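Hypothetical protein (Thermococcus kodakarensis, PDB 2PBZ) binds ATP and is probably a PurP-type ligase of purine biosynthesis that forms a carbon-nitrogen bond and uses magnesium or manganese. Local coordinates at residues 5-10 with 65-70; 13-18 with 288-293; 23-28 with 293-298; 89-94 with 240-245; 173-178 with 248-253. One frame throughout, in Å; residues are numbered along the deposited sequence.

How the contacts relate
Strand 5-8 is the first strand of the parallel sheet in the N-terminal part. Contact 1 closes the first loop, from this strand to 65-70. Contacts 2 and 3 open next, on helix 13-22 and on the turn into strand 27-31. Both close far along the chain on helix 290-302, so each crosses contact 1 and they cross each other; Arg-293 belongs to both. Contact 4 ties the loop 89-94 to the end of helix 224-241. Contact 5 pairs two neighbouring inner strands, 170-178 and 249-255, of the five-stranded antiparallel sheet and crosses contact 4. Contacts 4 and 5 both lie within the long loops that contacts 2 and 3 close.

Contact 1 (5-10 with 65-70); sequences VSTIAS and VPHGSF
Thr-7 points its hydroxyl at the backbone of Val-65. OG1 stands anti to the backbone N (chi1 -173°) and donates to Val-65 O at 2.9 Å, with a C=O...donor angle of 167°. The same OG1 sits near the plane of the Phe-70 ring, 3.4 Å from CZ. Ile-8 comes over one face of that ring. Its CD1 lies 4.1 Å from the ring centroid, close to the normal, a CH-pi contact. The segments join strand 5-8 of the parallel sheet in this Rossmann-like N-terminal part to the loop that leads into helix 70-73. The His-67 imidazole lies between Phe-70 and Ser-10. One face takes the edge of Phe-70 through CE1, and the opposite face takes Ser-10 O. Ile-8 O lies at the ring edge, 2.9 Å from His-67 CE1. Beyond the ring, Ser-10 OG and Ser-69 OG share a hydrogen bond of 3.0 Å. At the other end, Val-5 CG1 meets Val-65 CG2 at 4.2 Å.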
# COMPACT_ATOMS: atom_id res chain seq x y z
N VAL A 5 -7.19 -7.36 28.38
CA VAL A 5 -6.62 -7.87 27.12
C VAL A 5 -5.10 -7.91 27.11
O VAL A 5 -4.45 -6.88 27.18
CB VAL A 5 -7.05 -7.04 25.90
CG1 VAL A 5 -6.54 -7.71 24.62
CG2 VAL A 5 -8.55 -6.88 25.87
N SER A 6 -4.56 -9.12 27.00
CA SER A 6 -3.12 -9.34 27.00
C SER A 6 -2.65 -10.32 25.92
O SER A 6 -3.43 -11.11 25.41
CB SER A 6 -2.69 -9.84 28.37
OG SER A 6 -3.49 -10.92 28.78
N THR A 7 -1.37 -10.26 25.58
CA THR A 7 -0.80 -11.14 24.57
C THR A 7 0.71 -10.99 24.47
O THR A 7 1.29 -10.06 25.00
CB THR A 7 -1.43 -10.87 23.17
OG1 THR A 7 -0.97 -11.85 22.23
CG2 THR A 7 -1.06 -9.50 22.68
N ILE A 8 1.36 -11.93 23.78
CA ILE A 8 2.81 -11.88 23.63
C ILE A 8 3.25 -10.74 22.71
O ILE A 8 2.57 -10.41 21.75
CB ILE A 8 3.34 -13.22 23.09
CG1 ILE A 8 3.21 -14.30 24.16
CG2 ILE A 8 4.79 -13.09 22.64
CD1 ILE A 8 3.62 -15.68 23.69
N ALA A 9 4.39 -10.14 23.03
CA ALA A 9 4.92 -9.03 22.24
C ALA A 9 5.69 -9.47 21.01
O ALA A 9 6.89 -9.76 21.07
CB ALA A 9 5.80 -8.17 23.10
N SER A 10 4.99 -9.52 19.87
CA SER A 10 5.57 -9.92 18.60
C SER A 10 4.43 -10.22 17.66
O SER A 10 3.26 -10.12 18.04
CB SER A 10 6.42 -11.17 18.75
OG SER A 10 5.62 -12.27 19.15
N VAL A 65 -5.91 -13.80 23.65
CA VAL A 65 -5.74 -13.43 22.23
C VAL A 65 -4.42 -13.91 21.59
O VAL A 65 -3.41 -13.20 21.62
CB VAL A 65 -5.79 -11.91 22.04
CG1 VAL A 65 -5.73 -11.59 20.56
CG2 VAL A 65 -7.04 -11.34 22.67
N PRO A 66 -4.43 -15.09 20.95
CA PRO A 66 -3.25 -15.66 20.30
C PRO A 66 -2.89 -15.10 18.91
O PRO A 66 -3.70 -14.41 18.28
CB PRO A 66 -3.59 -17.14 20.25
CG PRO A 66 -5.05 -17.10 19.91
CD PRO A 66 -5.60 -15.98 20.77
N HIS A 67 -1.67 -15.38 18.46
CA HIS A 67 -1.18 -14.95 17.16
C HIS A 67 -0.13 -15.94 16.65
O HIS A 67 0.07 -16.98 17.26
CB HIS A 67 -0.63 -13.51 17.23
CG HIS A 67 0.50 -13.34 18.20
ND1 HIS A 67 0.49 -12.37 19.18
CD2 HIS A 67 1.69 -13.98 18.32
CE1 HIS A 67 1.62 -12.42 19.86
NE2 HIS A 67 2.36 -13.39 19.36
N GLY A 68 0.55 -15.61 15.56
CA GLY A 68 1.52 -16.53 14.99
C GLY A 68 2.79 -16.88 15.74
O GLY A 68 3.66 -17.53 15.18
N SER A 69 2.92 -16.47 16.99
CA SER A 69 4.14 -16.77 17.74
C SER A 69 3.88 -17.73 18.88
O SER A 69 4.80 -18.38 19.37
CB SER A 69 4.76 -15.48 18.31
OG SER A 69 5.25 -14.62 17.30
N PHE A 70 2.61 -17.82 19.29
CA PHE A 70 2.23 -18.67 20.41
C PHE A 70 2.70 -20.11 20.42
O PHE A 70 3.07 -20.63 21.47
CB PHE A 70 0.72 -18.62 20.59
CG PHE A 70 0.26 -17.42 21.33
CD1 PHE A 70 0.54 -16.14 20.85
CD2 PHE A 70 -0.39 -17.54 22.55
CE1 PHE A 70 0.19 -15.01 21.58
CE2 PHE A 70 -0.75 -16.42 23.29
CZ PHE A 70 -0.46 -15.15 22.81

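Contact 2 (13-18 with 288-293); sequences SLQILL and LSMGRR
Gln-15 lays its side chain across the first turn of helix 290-302, over Ser-289, Met-290 and Gly-291. This is a helix-to-helix contact. It brings helix 13-22 of the N-terminal Rossmann-like part against the start of the helix near the C terminus. CG of Gln-15 is anti to the backbone N (chi1 -175°) and the chain runs on extended, which carries the amide to the helix start. The aliphatic part touches the N-cap residue, with Gln-15 CG 3.7 Å from Ser-289 OG. The amide end then lies beside the backbone of Met-290 and Gly-291; its orientation is uncertain in the model. Gly-291 gives the close approach. Its CA is 4.1 Å from Ile-16 CA, and a CB here would run into Gln-15 O and Ile-16 N. The side chain of Ile-16 itself leaves in the other direction, to strand 5-8 and Val-65. Ser-289 is the N-cap of helix 290-302. Its OG accepts from Arg-292 N at 3.2 Å, and weakly from Gly-291 N. One water bridges the two segments: it donates to Gln-15 O at 2.7 Å and bonds to Ser-289 OG at 2.8 Å.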
# COMPACT_ATOMS: atom_id res chain seq x y z
N SER A 13 1.03 -7.96 17.99
CA SER A 13 0.58 -7.46 19.28
C SER A 13 0.32 -5.97 19.27
O SER A 13 -0.46 -5.47 20.09
CB SER A 13 1.60 -7.78 20.37
OG SER A 13 2.85 -7.14 20.15
N LEU A 14 0.95 -5.25 18.34
CA LEU A 14 0.77 -3.81 18.23
C LEU A 14 -0.63 -3.52 17.76
O LEU A 14 -1.35 -2.71 18.34
CB LEU A 14 1.77 -3.23 17.23
CG LEU A 14 3.23 -3.38 17.66
CD1 LEU A 14 4.15 -2.98 16.53
CD2 LEU A 14 3.49 -2.53 18.90
N GLN A 15 -1.01 -4.20 16.69
CA GLN A 15 -2.32 -4.08 16.10
C GLN A 15 -3.36 -4.51 17.15
O GLN A 15 -4.35 -3.82 17.38
CB GLN A 15 -2.40 -5.01 14.90
CG GLN A 15 -3.65 -4.92 14.10
CD GLN A 15 -3.85 -6.12 13.21
OE1 GLN A 15 -2.91 -6.88 12.94
NE2 GLN A 15 -5.07 -6.32 12.75
N ILE A 16 -3.10 -5.64 17.78
CA ILE A 16 -3.98 -6.18 18.80
C ILE A 16 -4.22 -5.24 19.98
O ILE A 16 -5.36 -4.93 20.31
CB ILE A 16 -3.44 -7.53 19.34
CG1 ILE A 16 -3.52 -8.59 18.24
CG2 ILE A 16 -4.24 -7.97 20.57
CD1 ILE A 16 -2.85 -9.88 18.59
N LEU A 17 -3.13 -4.77 20.60
CA LEU A 17 -3.24 -3.85 21.75
C LEU A 17 -3.86 -2.50 21.39
O LEU A 17 -4.66 -1.97 22.14
CB LEU A 17 -1.88 -3.65 22.41
CG LEU A 17 -1.20 -4.90 23.01
CD1 LEU A 17 0.06 -4.50 23.75
CD2 LEU A 17 -2.15 -5.61 23.95
N LEU A 18 -3.49 -1.94 20.24
CA LEU A 18 -4.04 -0.66 19.84
C LEU A 18 -5.54 -0.81 19.66
O LEU A 18 -6.30 0.06 20.06
CB LEU A 18 -3.38 -0.18 18.53
CG LEU A 18 -3.94 1.06 17.83
CD1 LEU A 18 -4.00 2.24 18.79
CD2 LEU A 18 -3.07 1.41 16.63
N LEU A 288 -11.34 0.47 11.01
CA LEU A 288 -11.21 -0.64 11.94
C LEU A 288 -10.35 -1.84 11.48
O LEU A 288 -10.73 -2.57 10.56
CB LEU A 288 -12.64 -1.09 12.30
CG LEU A 288 -13.00 -2.19 13.27
CD1 LEU A 288 -14.44 -1.99 13.70
CD2 LEU A 288 -12.81 -3.54 12.60
N SER A 289 -9.20 -2.04 12.12
CA SER A 289 -8.30 -3.15 11.78
C SER A 289 -8.78 -4.49 12.34
O SER A 289 -9.77 -4.57 13.06
CB SER A 289 -6.90 -2.90 12.31
OG SER A 289 -6.87 -3.12 13.71
N MSE A 290 -8.03 -5.55 12.02
CA MSE A 290 -8.37 -6.89 12.48
C MSE A 290 -8.19 -7.02 13.98
O MSE A 290 -8.94 -7.75 14.64
CB MSE A 290 -7.51 -7.94 11.78
CG MSE A 290 -7.82 -9.37 12.24
SE MSE A 290 -9.51 -10.17 11.56
CE MSE A 290 -10.70 -8.70 11.72
N GLY A 291 -7.19 -6.33 14.51
CA GLY A 291 -6.92 -6.35 15.93
C GLY A 291 -8.03 -5.62 16.64
O GLY A 291 -8.41 -5.97 17.75
N ARG A 292 -8.56 -4.59 15.99
CA ARG A 292 -9.65 -3.83 16.58
C ARG A 292 -10.95 -4.60 16.44
O ARG A 292 -11.85 -4.46 17.27
CB ARG A 292 -9.77 -2.45 15.94
CG ARG A 292 -10.79 -1.59 16.68
CD ARG A 292 -10.78 -0.12 16.29
NE ARG A 292 -11.76 0.62 17.07
CZ ARG A 292 -12.21 1.83 16.76
NH1 ARG A 292 -11.78 2.45 15.68
NH2 ARG A 292 -13.12 2.42 17.53
N ARG A 293 -11.04 -5.42 15.40
CA ARG A 293 -12.24 -6.21 15.15
C ARG A 293 -12.39 -7.25 16.25
O ARG A 293 -13.49 -7.47 16.76
CB ARG A 293 -12.16 -6.90 13.80
CG ARG A 293 -13.40 -7.67 13.45
CD ARG A 293 -14.60 -6.75 13.39
NE ARG A 293 -15.84 -7.50 13.28
CZ ARG A 293 -16.39 -8.19 14.27
NH1 ARG A 293 -15.80 -8.23 15.46
NH2 ARG A 293 -17.52 -8.87 14.07
O HOH W 1 -5.12 -1.95 15.55

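Contact 3 (23-28 with 293-298); sequences EGFKTR and RIAREL
Glu-23 and Arg-296 form a salt bridge in which two guanidinium nitrogens grip one carboxylate oxygen. Arg-296 NH2 donates to the syn lone pair of Glu-23 OE2 at 2.7 Å. Arg-296 NE reaches the same oxygen at 3.1 Å, from above the carboxylate plane. The two flat groups are turned 61° apart, so the grip is side-on for the arginine but not flat for the glutamate. NE also makes a weak bond to Glu-23 OE1. Arg-292 is a further partner of OE2, and Glu-286 binds the other end of Arg-296; this charge network probably keeps Glu-23 ionised. Inward, Glu-23 CG rests on Ala-295 CB at 3.6 Å. The Phe-25 ring follows, with Ala-295 O at its edge, 3.2 Å from CE1. Leu-298 CB meets Phe-25 CZ at 3.7 Å, and its CD2 lies over one ring face, toward the rim. The arrangement is a helix packed on the connection between helix 13-22 and strand 27-31, within a beta-alpha-beta unit of the Rossmann-like part.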
# COMPACT_ATOMS: atom_id res chain seq x y z
N GLU A 23 -11.04 0.05 21.82
CA GLU A 23 -12.38 -0.39 22.19
C GLU A 23 -12.62 -0.18 23.68
O GLU A 23 -13.61 -0.66 24.23
CB GLU A 23 -12.58 -1.86 21.83
CG GLU A 23 -12.74 -2.11 20.35
CD GLU A 23 -13.94 -1.40 19.78
OE1 GLU A 23 -15.04 -1.59 20.34
OE2 GLU A 23 -13.80 -0.65 18.79
N GLY A 24 -11.70 0.54 24.31
CA GLY A 24 -11.83 0.82 25.73
C GLY A 24 -11.32 -0.22 26.71
O GLY A 24 -11.44 -0.03 27.92
N PHE A 25 -10.76 -1.31 26.20
CA PHE A 25 -10.22 -2.35 27.07
C PHE A 25 -8.89 -1.95 27.66
O PHE A 25 -8.23 -1.04 27.18
CB PHE A 25 -10.04 -3.65 26.31
CG PHE A 25 -11.32 -4.36 26.03
CD1 PHE A 25 -11.83 -4.42 24.74
CD2 PHE A 25 -12.03 -4.95 27.08
CE1 PHE A 25 -13.05 -5.05 24.48
CE2 PHE A 25 -13.25 -5.58 26.85
CZ PHE A 25 -13.77 -5.64 25.54
N LYS A 26 -8.51 -2.65 28.72
CA LYS A 26 -7.24 -2.39 29.38
C LYS A 26 -6.23 -3.28 28.69
O LYS A 26 -6.59 -4.32 28.16
CB LYS A 26 -7.33 -2.73 30.88
CG LYS A 26 -6.79 -1.64 31.78
CD LYS A 26 -7.55 -0.35 31.56
CE LYS A 26 -6.98 0.80 32.37
NZ LYS A 26 -7.65 2.11 32.05
N THR A 27 -4.97 -2.88 28.73
CA THR A 27 -3.90 -3.59 28.04
C THR A 27 -2.77 -4.17 28.88
O THR A 27 -2.27 -3.51 29.79
CB THR A 27 -3.29 -2.64 26.97
OG1 THR A 27 -4.21 -2.51 25.88
CG2 THR A 27 -1.96 -3.13 26.48
N ARG A 28 -2.37 -5.40 28.55
CA ARG A 28 -1.26 -6.09 29.21
C ARG A 28 -0.41 -6.83 28.19
O ARG A 28 -0.89 -7.69 27.47
CB ARG A 28 -1.73 -7.09 30.24
CG ARG A 28 -0.61 -8.01 30.72
CD ARG A 28 -1.11 -9.03 31.71
NE ARG A 28 -1.66 -8.40 32.90
CZ ARG A 28 -2.57 -8.96 33.69
NH1 ARG A 28 -3.02 -10.17 33.40
NH2 ARG A 28 -3.03 -8.31 34.76
N ARG A 293 -11.04 -5.42 15.40
CA ARG A 293 -12.24 -6.21 15.15
C ARG A 293 -12.39 -7.25 16.25
O ARG A 293 -13.49 -7.47 16.76
CB ARG A 293 -12.16 -6.90 13.80
CG ARG A 293 -13.40 -7.67 13.45
CD ARG A 293 -14.60 -6.75 13.39
NE ARG A 293 -15.84 -7.50 13.28
CZ ARG A 293 -16.39 -8.19 14.27
NH1 ARG A 293 -15.80 -8.23 15.46
NH2 ARG A 293 -17.52 -8.87 14.07
N ILE A 294 -11.28 -7.88 16.60
CA ILE A 294 -11.28 -8.87 17.67
C ILE A 294 -11.74 -8.21 18.98
O ILE A 294 -12.52 -8.79 19.72
CB ILE A 294 -9.87 -9.41 17.87
CG1 ILE A 294 -9.46 -10.23 16.66
CG2 ILE A 294 -9.82 -10.22 19.15
CD1 ILE A 294 -8.02 -10.63 16.69
N ALA A 295 -11.27 -7.00 19.24
CA ALA A 295 -11.63 -6.28 20.45
C ALA A 295 -13.07 -5.84 20.44
O ALA A 295 -13.71 -5.83 21.49
CB ALA A 295 -10.73 -5.07 20.63
N ARG A 296 -13.58 -5.47 19.27
CA ARG A 296 -14.98 -5.05 19.21
C ARG A 296 -15.89 -6.24 19.42
O ARG A 296 -17.00 -6.11 19.93
CB ARG A 296 -15.31 -4.38 17.88
CG ARG A 296 -16.79 -4.07 17.78
CD ARG A 296 -17.06 -2.92 16.85
NE ARG A 296 -16.29 -1.75 17.24
CZ ARG A 296 -16.39 -0.56 16.65
NH1 ARG A 296 -17.24 -0.39 15.64
NH2 ARG A 296 -15.62 0.44 17.05
N GLU A 297 -15.39 -7.41 19.03
CA GLU A 297 -16.14 -8.64 19.17
C GLU A 297 -16.26 -8.90 20.67
O GLU A 297 -17.30 -9.32 21.16
CB GLU A 297 -15.40 -9.80 18.51
CG GLU A 297 -16.18 -11.10 18.51
CD GLU A 297 -17.30 -11.08 17.50
OE1 GLU A 297 -17.98 -10.04 17.36
OE2 GLU A 297 -17.51 -12.12 16.86
N LEU A 298 -15.18 -8.64 21.37
CA LEU A 298 -15.12 -8.82 22.80
C LEU A 298 -16.09 -7.87 23.48
O LEU A 298 -16.93 -8.28 24.28
CB LEU A 298 -13.70 -8.56 23.27
CG LEU A 298 -13.17 -9.32 24.49
CD1 LEU A 298 -13.46 -10.81 24.35
CD2 LEU A 298 -11.68 -9.06 24.62

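Contact 4 (89-94 with 240-245); sequences NRRFLK and ELEPPG
The loop 89-94 approaches the chain just past helix 224-241 and sets Asn-89 and Arg-91 against Glu-242 and Pro-244; the nearest CA pair is Phe-92 CA and Gly-245 CA, 6.6 Å apart. The carboxylate of Glu-242 meets both Lys-94 and Arg-91. Its CG is anti to the backbone N (chi1 -166°) and the chain bends at the next bond. Lys-94 NZ makes a weak salt bridge to Glu-242 OE1 at 3.3 Å. The same oxygen accepts a hydrogen bond from Trp-95 NE1, its stronger partner. Lys-94 NZ also donates to Arg-91 O at 2.7 Å, so the ammonium group joins the loop to Glu-242. Arg-91 meets Glu-242 through its aliphatic part, with CB 3.6 Å from OE2. The contact joins a loop of the N-terminal Rossmann-like part to the end of a helix in the C-terminal ATP-grasp-like part. An Asx turn shapes the loop: Asn-89 OD1 accepts from Arg-91 N at 2.7 Å and from Arg-90 N at 2.6 Å. This leaves Asn-89 ND2 pressed against Pro-244 CG at 3.0 Å, a tight contact and not a hydrogen bond. Arg-91 NH2 reaches the same proline ring, 3.3 Å from CD. Phe-92 turns instead to Phe-234 and Met-238 of helix 224-241.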
# COMPACT_ATOMS: atom_id res chain seq x y z
N ASN A 89 -12.13 -19.83 20.14
CA ASN A 89 -11.75 -21.24 20.12
C ASN A 89 -10.37 -21.33 20.74
O ASN A 89 -10.06 -20.54 21.64
CB ASN A 89 -11.74 -21.81 18.72
CG ASN A 89 -11.93 -23.34 18.71
OD1 ASN A 89 -11.22 -24.07 19.40
ND2 ASN A 89 -12.89 -23.82 17.93
N ARG A 90 -9.56 -22.27 20.27
CA ARG A 90 -8.22 -22.45 20.83
C ARG A 90 -7.73 -23.80 20.39
O ARG A 90 -6.53 -24.06 20.31
CB ARG A 90 -8.26 -22.39 22.37
CG ARG A 90 -6.87 -22.41 23.01
CD ARG A 90 -6.90 -22.08 24.49
NE ARG A 90 -7.04 -23.23 25.38
CZ ARG A 90 -7.44 -23.14 26.64
NH1 ARG A 90 -7.75 -21.94 27.14
NH2 ARG A 90 -7.55 -24.23 27.40
N ARG A 91 -8.69 -24.68 20.10
CA ARG A 91 -8.34 -26.00 19.63
C ARG A 91 -8.06 -25.87 18.15
O ARG A 91 -7.40 -26.73 17.55
CB ARG A 91 -9.48 -26.98 19.90
CG ARG A 91 -9.36 -27.71 21.25
CD ARG A 91 -10.30 -27.15 22.30
NE ARG A 91 -11.66 -27.11 21.79
CZ ARG A 91 -12.64 -26.41 22.36
NH1 ARG A 91 -12.40 -25.69 23.46
NH2 ARG A 91 -13.84 -26.39 21.80
N PHE A 92 -8.54 -24.77 17.57
CA PHE A 92 -8.36 -24.46 16.16
C PHE A 92 -6.92 -24.09 15.81
O PHE A 92 -6.40 -24.48 14.78
CB PHE A 92 -9.31 -23.32 15.79
CG PHE A 92 -9.19 -22.83 14.37
CD1 PHE A 92 -9.09 -23.73 13.31
CD2 PHE A 92 -9.24 -21.47 14.08
CE1 PHE A 92 -9.05 -23.27 11.98
CE2 PHE A 92 -9.20 -21.01 12.77
CZ PHE A 92 -9.10 -21.91 11.71
N LEU A 93 -6.27 -23.36 16.71
CA LEU A 93 -4.91 -22.92 16.50
C LEU A 93 -3.95 -23.97 15.94
O LEU A 93 -2.99 -23.62 15.25
CB LEU A 93 -4.34 -22.39 17.81
CG LEU A 93 -5.12 -21.24 18.46
CD1 LEU A 93 -4.71 -21.09 19.91
CD2 LEU A 93 -4.90 -19.96 17.67
N LYS A 94 -4.20 -25.25 16.21
CA LYS A 94 -3.29 -26.30 15.73
C LYS A 94 -3.52 -26.72 14.28
O LYS A 94 -2.67 -27.36 13.66
CB LYS A 94 -3.39 -27.53 16.64
CG LYS A 94 -4.79 -28.14 16.70
CD LYS A 94 -4.79 -29.50 17.37
CE LYS A 94 -6.19 -30.08 17.42
NZ LYS A 94 -7.12 -29.27 18.26
N GLU A 240 -17.63 -28.48 12.10
CA GLU A 240 -17.76 -29.94 12.25
C GLU A 240 -16.45 -30.53 12.73
O GLU A 240 -16.37 -31.08 13.83
CB GLU A 240 -18.09 -30.58 10.90
CG GLU A 240 -19.49 -30.32 10.43
CD GLU A 240 -20.51 -30.99 11.32
OE1 GLU A 240 -20.49 -32.25 11.43
OE2 GLU A 240 -21.32 -30.25 11.93
N LEU A 241 -15.44 -30.42 11.89
CA LEU A 241 -14.11 -30.94 12.16
C LEU A 241 -13.51 -30.57 13.52
O LEU A 241 -12.66 -31.29 14.05
CB LEU A 241 -13.17 -30.49 11.04
CG LEU A 241 -12.75 -31.53 9.98
CD1 LEU A 241 -13.91 -32.46 9.64
CD2 LEU A 241 -12.25 -30.80 8.74
N GLU A 242 -13.94 -29.43 14.07
CA GLU A 242 -13.44 -29.00 15.37
C GLU A 242 -14.57 -28.27 16.09
O GLU A 242 -14.60 -27.03 16.15
CB GLU A 242 -12.22 -28.09 15.21
CG GLU A 242 -11.46 -27.86 16.49
CD GLU A 242 -10.89 -29.14 17.10
OE1 GLU A 242 -9.94 -29.73 16.53
OE2 GLU A 242 -11.39 -29.55 18.17
N PRO A 243 -15.49 -29.04 16.70
CA PRO A 243 -16.67 -28.60 17.44
C PRO A 243 -17.14 -27.16 17.24
O PRO A 243 -17.97 -26.92 16.36
CB PRO A 243 -16.31 -28.98 18.86
CG PRO A 243 -15.81 -30.40 18.62
CD PRO A 243 -15.04 -30.33 17.26
N PRO A 244 -16.64 -26.17 18.02
CA PRO A 244 -17.22 -24.85 17.70
C PRO A 244 -16.71 -24.29 16.35
O PRO A 244 -17.44 -23.59 15.65
CB PRO A 244 -16.85 -24.02 18.91
CG PRO A 244 -15.51 -24.58 19.29
CD PRO A 244 -15.66 -26.07 19.12
N GLY A 245 -15.46 -24.59 16.02
CA GLY A 245 -14.85 -24.17 14.75
C GLY A 245 -14.77 -22.74 14.21
O GLY A 245 -15.72 -22.23 13.60

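Contact 5 (173-178 with 248-253); sequences VHFFYS and GPFALH
Two neighbouring strands of the five-stranded antiparallel sheet, 170-178 and 249-255, pair here. Val-173 with Leu-252 and Phe-175 with Phe-250 are hydrogen-bonded pairs. Phe-175 N donates to Phe-250 O at 2.9 Å, and Phe-250 N returns a bond to Phe-175 O at 3.1 Å. A further bond runs from Tyr-177 N to Gly-248 O at 3.1 Å. The side chains of Phe-175, Phe-250 and Leu-252 share one face of the sheet. The two phenyl rings lie nearly parallel, 17° apart, but are slid past each other so that they barely overlap; the centroids are 5.1 Å apart. Phe-250 holds CG between its backbone N and carbonyl carbon (chi1 70°), and its ring lies over Phe-175 CB, though how closely is doubtful in the model. Further along the same face of the sheet, Phe-175 CE1 meets Leu-252 CD1 at 3.6 Å. Phe-176 and Pro-249 lie on the other face. The Phe-176 ring takes Gly-248 CA over one face, 4.2 Å from the centroid. Here helix 290-302 adds Arg-293 on Phe-176 and Met-290 on Pro-249. Strand 170-178 also carries Tyr-172, which binds ATP. A central antiparallel sheet beside the nucleotide is consistent with the ATP-grasp fold.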
# COMPACT_ATOMS: atom_id res chain seq x y z
N VAL A 173 -5.92 -13.81 2.11
CA VAL A 173 -7.23 -13.30 2.45
C VAL A 173 -7.54 -13.42 3.92
O VAL A 173 -7.44 -14.48 4.51
CB VAL A 173 -8.32 -14.03 1.65
CG1 VAL A 173 -9.64 -13.26 1.72
CG2 VAL A 173 -7.86 -14.19 0.20
N HIS A 174 -7.94 -12.31 4.52
CA HIS A 174 -8.25 -12.26 5.93
C HIS A 174 -9.76 -12.30 6.18
O HIS A 174 -10.52 -11.55 5.57
CB HIS A 174 -7.64 -10.99 6.52
CG HIS A 174 -6.18 -10.84 6.21
ND1 HIS A 174 -5.21 -11.62 6.79
CD2 HIS A 174 -5.54 -10.04 5.31
CE1 HIS A 174 -4.03 -11.31 6.27
NE2 HIS A 174 -4.20 -10.36 5.37
N PHE A 175 -10.17 -13.17 7.10
CA PHE A 175 -11.59 -13.31 7.45
C PHE A 175 -11.82 -13.19 8.94
O PHE A 175 -10.91 -13.38 9.75
CB PHE A 175 -12.15 -14.67 7.04
CG PHE A 175 -12.23 -14.89 5.57
CD1 PHE A 175 -11.29 -15.69 4.92
CD2 PHE A 175 -13.29 -14.36 4.83
CE1 PHE A 175 -11.41 -15.97 3.56
CE2 PHE A 175 -13.42 -14.63 3.47
CZ PHE A 175 -12.48 -15.44 2.83
N PHE A 176 -13.06 -12.90 9.30
CA PHE A 176 -13.42 -12.82 10.70
C PHE A 176 -14.83 -13.32 10.83
O PHE A 176 -15.77 -12.61 10.48
CB PHE A 176 -13.34 -11.38 11.22
CG PHE A 176 -13.54 -11.26 12.71
CD1 PHE A 176 -12.44 -11.19 13.57
CD2 PHE A 176 -14.82 -11.23 13.25
CE1 PHE A 176 -12.61 -11.08 14.95
CE2 PHE A 176 -15.01 -11.11 14.64
CZ PHE A 176 -13.91 -11.04 15.48
N TYR A 177 -15.01 -14.55 11.29
CA TYR A 177 -16.36 -15.04 11.47
C TYR A 177 -16.78 -14.61 12.86
O TYR A 177 -16.09 -14.87 13.82
CB TYR A 177 -16.45 -16.56 11.37
CG TYR A 177 -17.84 -17.01 11.70
CD1 TYR A 177 -18.91 -16.66 10.87
CD2 TYR A 177 -18.12 -17.66 12.90
CE1 TYR A 177 -20.22 -16.94 11.24
CE2 TYR A 177 -19.43 -17.94 13.28
CZ TYR A 177 -20.48 -17.58 12.44
OH TYR A 177 -21.77 -17.83 12.79
N SER A 178 -17.92 -13.94 12.99
CA SER A 178 -18.32 -13.49 14.31
C SER A 178 -19.57 -14.16 14.82
O SER A 178 -20.59 -14.16 14.14
CB SER A 178 -18.54 -11.99 14.31
OG SER A 178 -19.74 -11.67 13.65
N GLY A 248 -12.77 -16.31 15.66
CA GLY A 248 -12.40 -14.95 15.32
C GLY A 248 -11.78 -14.81 13.95
O GLY A 248 -12.43 -15.02 12.94
N PRO A 249 -10.50 -14.41 13.90
CA PRO A 249 -9.81 -14.25 12.62
C PRO A 249 -9.22 -15.56 12.08
O PRO A 249 -8.89 -16.47 12.83
CB PRO A 249 -8.72 -13.22 12.96
CG PRO A 249 -8.36 -13.58 14.35
CD PRO A 249 -9.72 -13.81 15.00
N PHE A 250 -9.10 -15.63 10.77
CA PHE A 250 -8.47 -16.78 10.13
C PHE A 250 -8.14 -16.31 8.73
O PHE A 250 -8.68 -15.30 8.28
CB PHE A 250 -9.38 -18.03 10.15
CG PHE A 250 -10.60 -17.95 9.26
CD1 PHE A 250 -10.61 -18.60 8.04
CD2 PHE A 250 -11.73 -17.25 9.65
CE1 PHE A 250 -11.75 -18.56 7.21
CE2 PHE A 250 -12.86 -17.20 8.85
CZ PHE A 250 -12.87 -17.86 7.62
N ALA A 251 -7.24 -17.00 8.06
CA ALA A 251 -6.87 -16.61 6.72
C ALA A 251 -6.62 -17.78 5.80
O ALA A 251 -6.11 -18.82 6.22
CB ALA A 251 -5.65 -15.71 6.76
N LEU A 252 -6.99 -17.60 4.54
CA LEU A 252 -6.76 -18.62 3.54
C LEU A 252 -5.64 -18.07 2.66
O LEU A 252 -5.64 -16.89 2.30
CB LEU A 252 -8.03 -18.83 2.72
CG LEU A 252 -9.25 -19.24 3.56
CD1 LEU A 252 -10.48 -19.33 2.69
CD2 LEU A 252 -8.96 -20.57 4.23
N HIS A 253 -4.65 -18.90 2.36
CA HIS A 253 -3.53 -18.47 1.54
C HIS A 253 -3.66 -19.04 0.13
O HIS A 253 -3.90 -20.23 -0.05
CB HIS A 253 -2.22 -18.90 2.21
CG HIS A 253 -2.05 -18.36 3.60
ND1 HIS A 253 -1.00 -18.72 4.43
CD2 HIS A 253 -2.79 -17.47 4.30
CE1 HIS A 253 -1.11 -18.08 5.58
NE2 HIS A 253 -2.19 -17.31 5.53